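PDB 6T7J: carbon monoxide dehydrogenase from Thermococcus sp. AM4, which probably catalyses the reversible oxidation of carbon monoxide to carbon dioxide at a metal cluster, here present in a nickel-free form, with electrons passing through iron-sulfur clusters. Local coordinates for residues A[105-110]-A[268-273]; A[109-114]-A[239-244]; A[120-125]-A[379-384]; A[284-289]-A[387-392]. All coordinates share one frame; numbering follows the deposited sequence.

Contact 1: A[105-110]-A[268-273]. With MSK (Broken Fe4S4 cluster), chain F.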
# COMPACT_ATOMS: atom_id res chain seq x y z
N ARG A 105 0.06 -15.11 -5.77
CA ARG A 105 1.46 -15.43 -5.53
C ARG A 105 1.61 -16.76 -4.81
O ARG A 105 2.51 -17.55 -5.13
CB ARG A 105 2.12 -14.31 -4.73
CG ARG A 105 3.64 -14.28 -4.81
CD ARG A 105 4.24 -13.44 -3.69
NE ARG A 105 3.45 -12.24 -3.41
CZ ARG A 105 3.68 -11.05 -3.94
NH1 ARG A 105 2.91 -10.02 -3.63
NH2 ARG A 105 4.68 -10.89 -4.79
N ASP A 106 0.75 -17.03 -3.83
CA ASP A 106 0.79 -18.32 -3.16
C ASP A 106 0.47 -19.45 -4.13
O ASP A 106 1.14 -20.50 -4.14
CB ASP A 106 -0.18 -18.33 -1.98
CG ASP A 106 0.29 -17.45 -0.84
OD1 ASP A 106 1.51 -17.17 -0.76
OD2 ASP A 106 -0.55 -17.03 -0.02
N VAL A 107 -0.55 -19.26 -4.98
CA VAL A 107 -0.85 -20.34 -5.93
C VAL A 107 0.29 -20.49 -6.94
O VAL A 107 0.58 -21.61 -7.38
CB VAL A 107 -2.20 -20.11 -6.63
CG1 VAL A 107 -2.56 -21.34 -7.46
CG2 VAL A 107 -3.28 -19.85 -5.60
N VAL A 108 0.96 -19.40 -7.31
CA VAL A 108 2.10 -19.47 -8.22
C VAL A 108 3.23 -20.26 -7.58
O VAL A 108 3.90 -21.06 -8.24
CB VAL A 108 2.56 -18.06 -8.62
CG1 VAL A 108 4.00 -18.09 -9.14
CG2 VAL A 108 1.64 -17.47 -9.67
N GLU A 109 3.48 -20.03 -6.28
CA GLU A 109 4.51 -20.78 -5.57
C GLU A 109 4.22 -22.28 -5.61
O GLU A 109 5.10 -23.09 -5.93
CB GLU A 109 4.61 -20.29 -4.13
CG GLU A 109 5.26 -18.91 -3.99
CD GLU A 109 4.98 -18.27 -2.64
OE1 GLU A 109 4.66 -19.00 -1.67
OE2 GLU A 109 5.08 -17.02 -2.54
N VAL A 110 2.97 -22.67 -5.31
CA VAL A 110 2.64 -24.09 -5.33
C VAL A 110 2.77 -24.66 -6.74
O VAL A 110 3.28 -25.77 -6.94
CB VAL A 110 1.24 -24.33 -4.74
CG1 VAL A 110 0.85 -25.80 -4.88
CG2 VAL A 110 1.20 -23.90 -3.28
N GLY A 268 -12.31 -18.64 4.08
CA GLY A 268 -11.17 -17.92 3.56
C GLY A 268 -11.17 -17.77 2.05
O GLY A 268 -12.19 -17.41 1.47
N HIS A 269 -10.03 -18.05 1.40
CA HIS A 269 -9.92 -17.72 -0.01
C HIS A 269 -9.04 -18.67 -0.83
O HIS A 269 -9.40 -19.00 -1.97
CB HIS A 269 -9.39 -16.29 -0.15
CG HIS A 269 -10.46 -15.25 -0.08
ND1 HIS A 269 -11.08 -14.90 1.10
CD2 HIS A 269 -11.04 -14.50 -1.05
CE1 HIS A 269 -11.99 -13.97 0.86
NE2 HIS A 269 -11.99 -13.71 -0.43
N ASN A 270 -7.91 -19.11 -0.29
CA ASN A 270 -6.96 -19.89 -1.08
C ASN A 270 -7.33 -21.37 -1.06
O ASN A 270 -7.38 -21.96 0.03
CB ASN A 270 -5.54 -19.70 -0.57
CG ASN A 270 -4.51 -19.91 -1.66
OD1 ASN A 270 -4.68 -20.76 -2.52
ND2 ASN A 270 -3.45 -19.11 -1.64
N PRO A 271 -7.59 -22.00 -2.21
CA PRO A 271 -7.99 -23.41 -2.21
C PRO A 271 -6.84 -24.39 -2.01
O PRO A 271 -7.11 -25.59 -1.84
CB PRO A 271 -8.61 -23.59 -3.60
CG PRO A 271 -7.89 -22.60 -4.45
CD PRO A 271 -7.63 -21.41 -3.56
N ILE A 272 -5.58 -23.92 -2.01
CA ILE A 272 -4.45 -24.81 -1.75
C ILE A 272 -4.66 -25.56 -0.44
O ILE A 272 -4.28 -26.73 -0.30
CB ILE A 272 -3.13 -24.01 -1.72
CG1 ILE A 272 -2.94 -23.14 -2.97
CG2 ILE A 272 -1.93 -24.94 -1.55
CD1 ILE A 272 -3.45 -23.72 -4.26
N LEU A 273 -5.28 -24.89 0.53
CA LEU A 273 -5.58 -25.48 1.83
C LEU A 273 -6.92 -26.20 1.85
O LEU A 273 -7.02 -27.33 2.36
CB LEU A 273 -5.56 -24.38 2.90
CG LEU A 273 -6.24 -24.70 4.23
CD1 LEU A 273 -5.33 -25.58 5.08
CD2 LEU A 273 -6.60 -23.42 4.97
S1 MSK F . -15.28 -13.40 0.47
S3 MSK F . -14.49 -10.22 -0.68
S4 MSK F . -16.98 -10.58 1.65
S5 MSK F . -17.15 -11.81 -1.57
FE1 MSK F . -13.96 -13.46 -1.36
FE2 MSK F . -17.37 -12.37 0.45
FE3 MSK F . -16.66 -9.85 -0.37
FE4 MSK F . -14.99 -11.27 1.21

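Contact 2: A[109-114]-A[239-244]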
# COMPACT_ATOMS: atom_id res chain seq x y z
N GLU A 109 3.48 -20.03 -6.28
CA GLU A 109 4.51 -20.78 -5.57
C GLU A 109 4.22 -22.28 -5.61
O GLU A 109 5.10 -23.09 -5.93
CB GLU A 109 4.61 -20.29 -4.13
CG GLU A 109 5.26 -18.91 -3.99
CD GLU A 109 4.98 -18.27 -2.64
OE1 GLU A 109 4.66 -19.00 -1.67
OE2 GLU A 109 5.08 -17.02 -2.54
N VAL A 110 2.97 -22.67 -5.31
CA VAL A 110 2.64 -24.09 -5.33
C VAL A 110 2.77 -24.66 -6.74
O VAL A 110 3.28 -25.77 -6.94
CB VAL A 110 1.24 -24.33 -4.74
CG1 VAL A 110 0.85 -25.80 -4.88
CG2 VAL A 110 1.20 -23.90 -3.28
N PHE A 111 2.31 -23.91 -7.75
CA PHE A 111 2.37 -24.38 -9.13
C PHE A 111 3.81 -24.56 -9.60
O PHE A 111 4.13 -25.52 -10.30
CB PHE A 111 1.61 -23.40 -10.03
CG PHE A 111 1.80 -23.64 -11.50
CD1 PHE A 111 1.29 -24.78 -12.10
CD2 PHE A 111 2.47 -22.71 -12.28
CE1 PHE A 111 1.46 -24.99 -13.45
CE2 PHE A 111 2.63 -22.92 -13.63
CZ PHE A 111 2.13 -24.06 -14.22
N LYS A 112 4.69 -23.64 -9.21
CA LYS A 112 6.10 -23.76 -9.56
C LYS A 112 6.75 -24.94 -8.85
O LYS A 112 7.57 -25.64 -9.43
CB LYS A 112 6.83 -22.46 -9.24
CG LYS A 112 8.27 -22.41 -9.73
CD LYS A 112 9.11 -21.48 -8.88
CE LYS A 112 10.53 -21.37 -9.40
NZ LYS A 112 11.45 -20.74 -8.41
N GLY A 113 6.38 -25.16 -7.58
CA GLY A 113 6.88 -26.33 -6.88
C GLY A 113 6.45 -27.63 -7.53
O GLY A 113 7.20 -28.61 -7.53
N VAL A 114 5.24 -27.65 -8.11
CA VAL A 114 4.80 -28.85 -8.82
C VAL A 114 5.52 -28.97 -10.17
O VAL A 114 5.81 -30.08 -10.63
CB VAL A 114 3.27 -28.83 -8.98
CG1 VAL A 114 2.81 -29.97 -9.88
CG2 VAL A 114 2.62 -28.93 -7.63
N ASP A 239 -7.35 -23.64 -11.73
CA ASP A 239 -7.94 -24.60 -12.66
C ASP A 239 -6.91 -25.64 -13.09
O ASP A 239 -7.22 -26.84 -13.14
CB ASP A 239 -8.51 -23.87 -13.88
CG ASP A 239 -9.79 -23.12 -13.56
OD1 ASP A 239 -10.29 -23.26 -12.42
OD2 ASP A 239 -10.29 -22.40 -14.45
N ILE A 240 -5.69 -25.20 -13.41
CA ILE A 240 -4.66 -26.13 -13.86
C ILE A 240 -4.32 -27.14 -12.77
O ILE A 240 -4.09 -28.32 -13.04
CB ILE A 240 -3.41 -25.35 -14.32
CG1 ILE A 240 -3.67 -24.67 -15.67
CG2 ILE A 240 -2.19 -26.26 -14.41
CD1 ILE A 240 -2.75 -23.50 -15.95
N LEU A 241 -4.31 -26.69 -11.51
CA LEU A 241 -3.90 -27.56 -10.41
C LEU A 241 -5.03 -28.46 -9.93
O LEU A 241 -4.80 -29.64 -9.63
CB LEU A 241 -3.36 -26.71 -9.25
CG LEU A 241 -1.90 -26.25 -9.32
CD1 LEU A 241 -1.69 -25.04 -8.41
CD2 LEU A 241 -0.95 -27.37 -8.94
N PHE A 242 -6.25 -27.94 -9.83
CA PHE A 242 -7.36 -28.67 -9.22
C PHE A 242 -8.50 -28.96 -10.18
O PHE A 242 -9.53 -29.49 -9.75
CB PHE A 242 -7.89 -27.90 -8.01
CG PHE A 242 -6.83 -27.50 -7.03
CD1 PHE A 242 -6.08 -28.45 -6.36
CD2 PHE A 242 -6.58 -26.16 -6.77
CE1 PHE A 242 -5.11 -28.09 -5.46
CE2 PHE A 242 -5.61 -25.79 -5.88
CZ PHE A 242 -4.86 -26.75 -5.22
N GLY A 243 -8.36 -28.63 -11.46
CA GLY A 243 -9.40 -28.94 -12.43
C GLY A 243 -10.26 -27.74 -12.78
O GLY A 243 -10.62 -26.95 -11.90
N THR A 244 -10.57 -27.60 -14.06
CA THR A 244 -11.49 -26.55 -14.49
C THR A 244 -12.91 -26.91 -14.08
O THR A 244 -13.36 -28.03 -14.36
CB THR A 244 -11.41 -26.34 -16.00
OG1 THR A 244 -10.07 -26.00 -16.37
CG2 THR A 244 -12.35 -25.23 -16.44

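Contact 3: A[120-125]-A[379-384]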
# COMPACT_ATOMS: atom_id res chain seq x y z
N GLN A 120 4.66 -33.09 -4.45
CA GLN A 120 4.00 -34.23 -5.07
C GLN A 120 2.59 -34.47 -4.54
O GLN A 120 1.92 -35.38 -5.04
CB GLN A 120 4.85 -35.49 -4.87
CG GLN A 120 6.32 -35.31 -5.20
CD GLN A 120 6.77 -36.16 -6.38
OE1 GLN A 120 6.85 -37.38 -6.28
NE2 GLN A 120 7.06 -35.50 -7.50
N TYR A 121 2.12 -33.69 -3.57
CA TYR A 121 0.72 -33.74 -3.18
C TYR A 121 -0.18 -32.94 -4.11
O TYR A 121 -1.39 -32.90 -3.89
CB TYR A 121 0.55 -33.25 -1.74
CG TYR A 121 1.02 -34.24 -0.70
CD1 TYR A 121 0.48 -35.51 -0.63
CD2 TYR A 121 2.00 -33.89 0.21
CE1 TYR A 121 0.90 -36.42 0.32
CE2 TYR A 121 2.44 -34.79 1.17
CZ TYR A 121 1.88 -36.06 1.22
OH TYR A 121 2.31 -36.96 2.17
N TYR A 122 0.38 -32.31 -5.14
CA TYR A 122 -0.38 -31.52 -6.09
C TYR A 122 -0.01 -31.92 -7.51
O TYR A 122 1.16 -32.19 -7.80
CB TYR A 122 -0.14 -30.02 -5.88
CG TYR A 122 -0.60 -29.51 -4.53
CD1 TYR A 122 -1.89 -29.03 -4.37
CD2 TYR A 122 0.24 -29.52 -3.43
CE1 TYR A 122 -2.33 -28.57 -3.14
CE2 TYR A 122 -0.18 -29.06 -2.20
CZ TYR A 122 -1.47 -28.59 -2.06
OH TYR A 122 -1.91 -28.13 -0.84
N LYS A 123 -1.02 -31.97 -8.37
CA LYS A 123 -0.90 -32.47 -9.73
C LYS A 123 -1.01 -31.33 -10.73
O LYS A 123 -1.40 -30.21 -10.40
CB LYS A 123 -1.98 -33.52 -10.02
CG LYS A 123 -1.75 -34.89 -9.40
CD LYS A 123 -2.61 -35.10 -8.16
CE LYS A 123 -1.82 -35.80 -7.06
NZ LYS A 123 -2.60 -35.86 -5.79
N LEU A 124 -0.66 -31.64 -11.97
CA LEU A 124 -1.08 -30.86 -13.13
C LEU A 124 -2.26 -31.61 -13.73
O LEU A 124 -2.07 -32.57 -14.49
CB LEU A 124 0.06 -30.68 -14.13
CG LEU A 124 1.27 -29.86 -13.68
CD1 LEU A 124 2.35 -29.89 -14.75
CD2 LEU A 124 0.85 -28.43 -13.37
N THR A 125 -3.47 -31.21 -13.37
CA THR A 125 -4.66 -31.96 -13.76
C THR A 125 -5.27 -31.48 -15.07
O THR A 125 -5.85 -32.29 -15.81
CB THR A 125 -5.72 -31.89 -12.66
OG1 THR A 125 -6.24 -30.56 -12.57
CG2 THR A 125 -5.12 -32.28 -11.32
N GLU A 379 4.54 -28.85 1.11
CA GLU A 379 5.31 -30.09 1.05
C GLU A 379 4.76 -31.16 2.00
O GLU A 379 4.83 -32.35 1.69
CB GLU A 379 6.78 -29.82 1.36
CG GLU A 379 7.73 -30.75 0.63
CD GLU A 379 9.18 -30.56 1.04
OE1 GLU A 379 9.82 -29.62 0.53
OE2 GLU A 379 9.67 -31.35 1.88
N LYS A 380 4.22 -30.76 3.15
CA LYS A 380 3.63 -31.68 4.11
C LYS A 380 2.11 -31.50 4.18
O LYS A 380 1.50 -31.65 5.24
CB LYS A 380 4.25 -31.51 5.49
CG LYS A 380 5.74 -31.82 5.55
CD LYS A 380 6.01 -33.31 5.39
CE LYS A 380 7.50 -33.60 5.26
NZ LYS A 380 7.76 -35.04 5.01
N ALA A 381 1.50 -31.19 3.04
CA ALA A 381 0.10 -30.77 3.01
C ALA A 381 -0.83 -31.83 3.60
O ALA A 381 -1.67 -31.52 4.45
CB ALA A 381 -0.31 -30.44 1.57
N ASP A 382 -0.68 -33.08 3.17
CA ASP A 382 -1.60 -34.12 3.61
C ASP A 382 -1.46 -34.39 5.11
O ASP A 382 -2.46 -34.64 5.79
CB ASP A 382 -1.37 -35.40 2.81
CG ASP A 382 -2.16 -35.43 1.52
OD1 ASP A 382 -2.14 -34.42 0.78
OD2 ASP A 382 -2.81 -36.46 1.24
N GLU A 383 -0.24 -34.31 5.64
CA GLU A 383 -0.04 -34.54 7.07
C GLU A 383 -0.69 -33.44 7.90
O GLU A 383 -1.36 -33.73 8.91
CB GLU A 383 1.46 -34.64 7.37
CG GLU A 383 2.10 -35.95 6.95
CD GLU A 383 2.77 -35.87 5.58
OE1 GLU A 383 3.83 -36.49 5.40
OE2 GLU A 383 2.23 -35.17 4.69
N ILE A 384 -0.52 -32.18 7.50
CA ILE A 384 -1.14 -31.08 8.22
C ILE A 384 -2.66 -31.17 8.13
O ILE A 384 -3.37 -30.93 9.11
CB ILE A 384 -0.63 -29.73 7.68
CG1 ILE A 384 0.90 -29.72 7.59
CG2 ILE A 384 -1.11 -28.58 8.55
CD1 ILE A 384 1.59 -29.53 8.91

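Contact 4: A[284-289]-A[387-392]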
# COMPACT_ATOMS: atom_id res chain seq x y z
N GLU A 284 -12.14 -41.92 3.85
CA GLU A 284 -12.77 -42.89 4.75
C GLU A 284 -12.00 -43.06 6.06
O GLU A 284 -12.60 -43.47 7.06
CB GLU A 284 -12.92 -44.23 4.03
CG GLU A 284 -13.80 -45.22 4.76
CD GLU A 284 -13.01 -46.43 5.22
OE1 GLU A 284 -12.28 -47.02 4.41
OE2 GLU A 284 -13.14 -46.80 6.39
N GLU A 285 -10.70 -42.75 6.07
CA GLU A 285 -9.94 -42.82 7.32
C GLU A 285 -10.54 -41.91 8.38
O GLU A 285 -10.80 -42.33 9.51
CB GLU A 285 -8.48 -42.45 7.06
CG GLU A 285 -7.63 -42.35 8.32
CD GLU A 285 -6.24 -41.81 8.06
OE1 GLU A 285 -5.39 -41.87 8.98
OE2 GLU A 285 -5.99 -41.31 6.94
N MET A 286 -10.79 -40.64 8.01
CA MET A 286 -11.40 -39.72 8.96
C MET A 286 -12.85 -40.09 9.25
O MET A 286 -13.34 -39.81 10.35
CB MET A 286 -11.31 -38.29 8.44
CG MET A 286 -9.91 -37.86 8.03
SD MET A 286 -8.62 -38.47 9.12
CE MET A 286 -9.03 -37.63 10.63
N GLN A 287 -13.54 -40.72 8.30
CA GLN A 287 -14.90 -41.18 8.56
C GLN A 287 -14.92 -42.20 9.70
O GLN A 287 -15.71 -42.09 10.64
CB GLN A 287 -15.51 -41.77 7.29
CG GLN A 287 -15.59 -40.81 6.12
CD GLN A 287 -16.46 -39.60 6.40
OE1 GLN A 287 -17.51 -39.72 7.03
NE2 GLN A 287 -16.04 -38.44 5.91
N LYS A 288 -14.02 -43.19 9.65
CA LYS A 288 -14.00 -44.17 10.73
C LYS A 288 -13.40 -43.59 12.00
O LYS A 288 -13.76 -44.02 13.10
CB LYS A 288 -13.27 -45.43 10.30
CG LYS A 288 -11.98 -45.15 9.58
CD LYS A 288 -11.63 -46.17 8.53
CE LYS A 288 -11.52 -47.56 9.10
NZ LYS A 288 -10.50 -48.40 8.41
N PHE A 289 -12.49 -42.61 11.89
CA PHE A 289 -12.03 -41.91 13.09
C PHE A 289 -13.19 -41.23 13.81
O PHE A 289 -13.36 -41.35 15.03
CB PHE A 289 -10.95 -40.88 12.72
CG PHE A 289 -10.07 -40.47 13.87
CD1 PHE A 289 -9.51 -41.43 14.71
CD2 PHE A 289 -9.79 -39.14 14.11
CE1 PHE A 289 -8.69 -41.05 15.76
CE2 PHE A 289 -8.98 -38.75 15.17
CZ PHE A 289 -8.43 -39.71 15.99
N GLU A 387 -3.83 -33.85 10.51
CA GLU A 387 -3.76 -33.35 11.88
C GLU A 387 -4.94 -32.43 12.19
O GLU A 387 -5.56 -32.53 13.26
CB GLU A 387 -2.43 -32.64 12.09
CG GLU A 387 -2.27 -31.90 13.39
CD GLU A 387 -1.05 -30.99 13.38
OE1 GLU A 387 -0.41 -30.87 12.31
OE2 GLU A 387 -0.72 -30.41 14.44
N ILE A 388 -5.27 -31.53 11.26
CA ILE A 388 -6.34 -30.56 11.49
C ILE A 388 -7.69 -31.27 11.60
O ILE A 388 -8.47 -31.02 12.54
CB ILE A 388 -6.34 -29.51 10.36
CG1 ILE A 388 -5.18 -28.53 10.55
CG2 ILE A 388 -7.67 -28.79 10.30
CD1 ILE A 388 -4.83 -27.76 9.29
N VAL A 389 -7.98 -32.16 10.65
CA VAL A 389 -9.24 -32.90 10.69
C VAL A 389 -9.33 -33.74 11.95
O VAL A 389 -10.40 -33.89 12.55
CB VAL A 389 -9.40 -33.76 9.42
CG1 VAL A 389 -10.70 -34.54 9.47
CG2 VAL A 389 -9.37 -32.88 8.18
N ARG A 390 -8.19 -34.29 12.40
CA ARG A 390 -8.18 -35.07 13.63
C ARG A 390 -8.52 -34.20 14.83
O ARG A 390 -9.26 -34.63 15.72
CB ARG A 390 -6.82 -35.73 13.82
CG ARG A 390 -6.68 -37.05 13.10
CD ARG A 390 -5.51 -37.88 13.60
NE ARG A 390 -5.03 -38.78 12.56
CZ ARG A 390 -3.92 -38.59 11.87
NH1 ARG A 390 -3.55 -39.47 10.94
NH2 ARG A 390 -3.16 -37.52 12.10
N ILE A 391 -7.98 -32.98 14.88
CA ILE A 391 -8.30 -32.09 15.99
C ILE A 391 -9.80 -31.78 16.01
O ILE A 391 -10.43 -31.79 17.07
CB ILE A 391 -7.46 -30.81 15.90
CG1 ILE A 391 -5.98 -31.15 16.13
CG2 ILE A 391 -7.93 -29.78 16.91
CD1 ILE A 391 -5.04 -30.00 15.89
N ALA A 392 -10.39 -31.55 14.84
CA ALA A 392 -11.83 -31.31 14.78
C ALA A 392 -12.62 -32.53 15.28
O ALA A 392 -13.55 -32.40 16.10
CB ALA A 392 -12.25 -30.94 13.36

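Contact 1: A[105-110]-A[268-273]
Asp106 OD2 is gripped twice, by a salt bridge from Lys365 and a hydrogen bond with the hydroxyl of Tyr341; that hydroxyl is also bonded to ND2 of Asn270, so Tyr341 links the two segments. Directly across the contact, the Asn270 amide lies nearly coplanar with the Asp106 carboxylate, the planes 21° apart, and its ND2 comes to 3.4 Å from Asp106 CB. The other end of the amide turns back to its own segment. Asn270 has CG anti to the backbone N (chi1 -153°). It is the N-cap of helix 271-281, and its OD1 accepts a weak but nearly straight bond from Ile272 N at 3.3 Å; Val107 CG2 packs against OD1 at 3.5 Å. Beside this polar part the contact is apolar: Val110 CG2 meets Ile272 CG2 at 3.7 Å, and Val107 CG1 meets Ile272 CD1 at 4.1 Å. Just upstream, His269 NE2 binds iron FE1 of the broken cluster at 2.2 Å, an iron that Cys305 also ligates. Asp340 takes the backbone N-H groups of both His269 and Asn270. The capping asparagine and its polar bridge therefore probably help fix the loop that presents the iron-binding histidine.

Contact 2: A[109-114]-A[239-244]
Leu241 has its CB directed toward helix 81-115 and divides its two methyls between neighbouring residues there. Leu241 CD1 lies 4.0 Å from Phe111 CB. More loosely, Leu241 CD1 rests against Val110 CG1 at 4.4 Å. Its CD2 goes to the next turn, where it meets Val114 CG2 at 4.1 Å, the two side chains lying alongside, pointed opposite ways. Val107 touches Leu241 CD1 as well, so the leucine sits as a knob in a hole formed by Val107, Val110, Phe111 and Val114. Phe111 is placed differently. Its CG is anti to the backbone N (chi1 170°), and the side chain runs across that of Ile240 at a slant; ring atom CE1 touches Ile240 CG2 at 4.0 Å. Leu130 and, from helix 146-162, Ala150, Leu153 and Ala154 also pack on this ring. Back on the other segment, Leu241 CB stands 4.0 Å above the centre of the neighbouring Phe242 ring, which in turn packs on Ile272. The helix ends directly afterwards: Gly243 leaves it with a positive phi of 101°. Near this end, Thr125 OG1 bonds to Ile240 O. What joins the two helices is thus hydrophobic and buried throughout, with no charged group taking part, so the fit probably depends on the shapes of the branched methyls and one ring.

Contact 3: A[120-125]-A[379-384]
This is a partly buried contact of a tyrosine ring with a helix start: the loop between helices 81-115 and 127-136 meets the first turn of helix 381-395. Tyr121 carries it. Asp382 lies over one face of its ring: CB makes a CH-pi contact 3.8 Å from the ring centroid, offset toward the rim, and the carboxylate stacks on the ring with the planes only 10° apart, bringing OD1 to 3.2 Å from Tyr121 CD1. At the ring edge and in its plane, the backbone O of Glu379 approaches CE2 at 3.5 Å. The Glu383 carboxylate stands nearly upright to the ring, 85° between planes, with OE2 3.1 Å from Tyr121 OH; its chain reaches the phenol by bending at chi2 (96°). Deeper in, Tyr122 CE2 packs on Ala381 CB at 4.0 Å, while the Tyr122 hydroxyl bonds to Ile272 O. Lys276 ties the two sides together, forming a salt bridge to Asp382 OD1, a hydrogen bond to Tyr121 O and a cation-pi contact with Tyr122. Helix 381-395 follows the outermost strand, 372-373, of a parallel sheet ordered 3-2-1-4-5-6, so the loop following helix 81-115 packs on the start of a helix belonging to a Rossmann-like domain.

Contact 4: A[284-289]-A[387-392]
Val389 opens the contact from the second helix, sending CG1, which is anti to the backbone N (chi1 179°), into Met286. That methyl lies 3.7 Å from Met286 CG and equally close to Met286 CE, because the methionine chain curls back at chi2 and chi3. Next comes Arg390, whose aliphatic stem does most of the work: its CG takes Met286 CE at 3.5 Å and, at the same distance, Phe289 CE2. The stem crosses both the methionine and the phenylalanine side chains at about a right angle, and the guanidinium plane is turned 88° from the phenyl ring. Extended from CG to NE, the arginine carries its NH1 on to Glu285 OE1, which lies near the guanidinium plane in a long salt bridge of 3.6 Å. Glu285 has a second and stronger partner, Lys386, bound through OE2. Segments 284-289 and 387-392 run in nearly the same direction, their axes 21° apart and 10.5 Å at closest approach, and Ile280 of helix 271-281 packs on both Met286 and Val389. The two helices, one lying between helix 271-281 and strand 297-303, the other following strand 372-373, are part of the helical layer flanking the parallel sheet of a Rossmann-like fold.

In the fold
Contacts 1 and 2 are buried and share helix 81-115: one face of that helix meets both the start of helix 271-281 and the end of helix 212-242, with Val110 taking part in each, and Ile272 touches Phe242 where they meet. Contact 1 alone reaches the broken cluster and adds polar bridging to its apolar patch; contact 2 is purely hydrophobic. Contact 3 lies about 10 Å from contact 2, centre to centre, joined to it through Thr125, but it is more exposed and relies on an aromatic ring among carboxylates. Contact 4 uses the same helix 381-395 farther along, near the surface, mixing an apolar strip with a long ion pair.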